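Local coordinates for protein putative sulfatase yidJ (Bacteroides fragilis, PDB 2QZU) that probably hydrolyses sulfate esters as a metal-dependent arylsulfatase-like enzyme of the sulfatase family, at residues S92-N97 with Y105-S110. Sequence-based numbering, arbitrary orientation.
Sequences SKVTGN and YGVELS
In the loop between helix 89-92 and helix 116-122 of the sulfatase fold, Val107 and Val94 meet where the chain doubles back on itself. Their CA atoms lie 4.9 Å apart, yet the two backbones exchange no direct hydrogen bond, so this is loop packing, not a strand ladder. Val107 uses both branches. Its CG1, anti to the backbone N (chi1 180°), reaches the Gly96 backbone, 3.2 Å from Gly96 O and 3.7 Å from Gly96 N, a tight approach of a methyl to a carbonyl oxygen; Gly96 N and O are buried here without a polar partner. Val107 CG2 lies 3.7 Å from Thr95 OG1, the two side chains crossing at about a right angle. Val94 packs in a different way: CG2 lies 3.8 Å from Glu108 C, over the backbone of Glu108 and Leu109, while its CG1 makes a looser apolar contact with Val107 CG1 (4.3 Å).

At the other end a water bridges the segments, donating to Ser92 O and accepting from Ser110 N, each at 2.8 Å. Ser92 OG accepts from Val94 N with an N-H...O angle of 157°, an ST turn just where Lys93, with positive phi, ends the helix; Val94 then centres an inverse gamma turn, Thr95 N bonding weakly to Lys93 O. Outside the two segments, Glu108 OE1 accepts a hydrogen bond from Ala137 N. An irregular loop doubling back without strand pairing, packed through valines and joined by one water, lies through Val94 and Asn97 against helix 76-85, which begins at Ser76, the predicted formylglycine (3-oxoalanine) site, unmodified here, as in other sulfatases.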
loop_
_atom_site.group_PDB
_atom_site.type_symbol
_atom_site.label_atom_id
_atom_site.label_comp_id
_atom_site.label_asym_id
_atom_site.label_seq_id
_atom_site.Cartn_x
_atom_site.Cartn_y
_atom_site.Cartn_z
ATOM N N SER A 92 1.934 -33.709 0.398
ATOM C CA SER A 92 0.799 -32.845 0.718
ATOM C C SER A 92 0.235 -32.220 -0.552
ATOM O O SER A 92 -0.917 -31.786 -0.579
ATOM C CB SER A 92 1.233 -31.724 1.664
ATOM O OG SER A 92 1.908 -30.703 0.944
ATOM N N LYS A 93 1.069 -32.174 -1.590
ATOM C CA LYS A 93 0.718 -31.603 -2.887
ATOM C C LYS A 93 0.729 -30.073 -2.919
ATOM O O LYS A 93 0.613 -29.474 -3.984
ATOM C CB LYS A 93 -0.647 -32.127 -3.354
ATOM C CG LYS A 93 -0.632 -33.606 -3.686
ATOM C CD LYS A 93 -2.004 -34.102 -4.105
ATOM C CE LYS A 93 -1.969 -35.590 -4.420
ATOM N NZ LYS A 93 -1.501 -36.377 -3.249
ATOM N N VAL A 94 0.876 -29.445 -1.754
ATOM C CA VAL A 94 0.904 -27.986 -1.680
ATOM C C VAL A 94 2.365 -27.544 -1.758
ATOM O O VAL A 94 3.022 -27.278 -0.748
ATOM C CB VAL A 94 0.256 -27.481 -0.374
ATOM C CG1 VAL A 94 0.072 -25.968 -0.441
ATOM C CG2 VAL A 94 -1.090 -28.169 -0.171
ATOM N N THR A 95 2.854 -27.459 -2.991
ATOM C CA THR A 95 4.245 -27.123 -3.275
ATOM C C THR A 95 4.569 -25.640 -3.400
ATOM O O THR A 95 5.740 -25.264 -3.489
ATOM C CB THR A 95 4.682 -27.821 -4.558
ATOM O OG1 THR A 95 3.782 -27.463 -5.612
ATOM C CG2 THR A 95 4.654 -29.334 -4.377
ATOM N N GLY A 96 3.535 -24.808 -3.422
ATOM C CA GLY A 96 3.722 -23.373 -3.521
ATOM C C GLY A 96 2.477 -22.721 -2.952
ATOM O O GLY A 96 1.602 -23.424 -2.451
ATOM N N ASN A 97 2.393 -21.396 -3.004
ATOM C CA ASN A 97 1.209 -20.704 -2.498
ATOM C C ASN A 97 0.029 -21.012 -3.398
ATOM O O ASN A 97 0.191 -21.226 -4.603
ATOM C CB ASN A 97 1.407 -19.183 -2.499
ATOM C CG ASN A 97 2.154 -18.684 -1.278
ATOM O OD1 ASN A 97 2.992 -17.788 -1.380
ATOM N ND2 ASN A 97 1.848 -19.252 -0.120
ATOM N N TYR A 105 -1.625 -26.623 -11.654
ATOM C CA TYR A 105 -0.770 -27.731 -11.243
ATOM C C TYR A 105 -1.330 -28.487 -10.041
ATOM O O TYR A 105 -0.677 -29.375 -9.494
ATOM C CB TYR A 105 0.633 -27.199 -10.956
ATOM C CG TYR A 105 1.241 -26.560 -12.183
ATOM C CD1 TYR A 105 1.893 -27.334 -13.145
ATOM C CD2 TYR A 105 1.075 -25.198 -12.433
ATOM C CE1 TYR A 105 2.358 -26.765 -14.328
ATOM C CE2 TYR A 105 1.534 -24.624 -13.608
ATOM C CZ TYR A 105 2.173 -25.409 -14.552
ATOM O OH TYR A 105 2.620 -24.835 -15.719
ATOM N N GLY A 106 -2.554 -28.140 -9.650
ATOM C CA GLY A 106 -3.196 -28.806 -8.530
ATOM C C GLY A 106 -2.615 -28.464 -7.173
ATOM O O GLY A 106 -2.605 -29.297 -6.257
ATOM N N VAL A 107 -2.130 -27.238 -7.030
ATOM C CA VAL A 107 -1.550 -26.816 -5.765
ATOM C C VAL A 107 -2.650 -26.389 -4.790
ATOM O O VAL A 107 -3.081 -25.236 -4.773
ATOM C CB VAL A 107 -0.533 -25.668 -5.994
ATOM C CG1 VAL A 107 0.069 -25.216 -4.674
ATOM C CG2 VAL A 107 0.569 -26.147 -6.928
ATOM N N GLU A 108 -3.124 -27.350 -4.001
ATOM C CA GLU A 108 -4.158 -27.108 -2.997
ATOM C C GLU A 108 -4.322 -28.368 -2.154
ATOM O O GLU A 108 -3.865 -29.446 -2.536
ATOM C CB GLU A 108 -5.504 -26.744 -3.652
ATOM C CG GLU A 108 -6.150 -27.868 -4.460
ATOM C CD GLU A 108 -7.575 -27.540 -4.914
ATOM O OE1 GLU A 108 -8.047 -26.402 -4.692
ATOM O OE2 GLU A 108 -8.224 -28.432 -5.497
ATOM N N LEU A 109 -4.971 -28.232 -1.005
ATOM C CA LEU A 109 -5.192 -29.372 -0.125
ATOM C C LEU A 109 -6.165 -30.329 -0.805
ATOM O O LEU A 109 -7.187 -29.906 -1.336
ATOM C CB LEU A 109 -5.780 -28.898 1.207
ATOM C CG LEU A 109 -6.003 -29.952 2.294
ATOM C CD1 LEU A 109 -4.675 -30.580 2.689
ATOM C CD2 LEU A 109 -6.657 -29.300 3.506
ATOM N N SER A 110 -5.844 -31.616 -0.789
ATOM C CA SER A 110 -6.710 -32.609 -1.409
ATOM C C SER A 110 -7.954 -32.834 -0.558
ATOM O O SER A 110 -7.867 -32.928 0.665
ATOM C CB SER A 110 -5.959 -33.934 -1.570
ATOM O OG SER A 110 -6.799 -34.927 -2.133
HETATM O O HOH W 1 -3.404 -32.834 0.021
#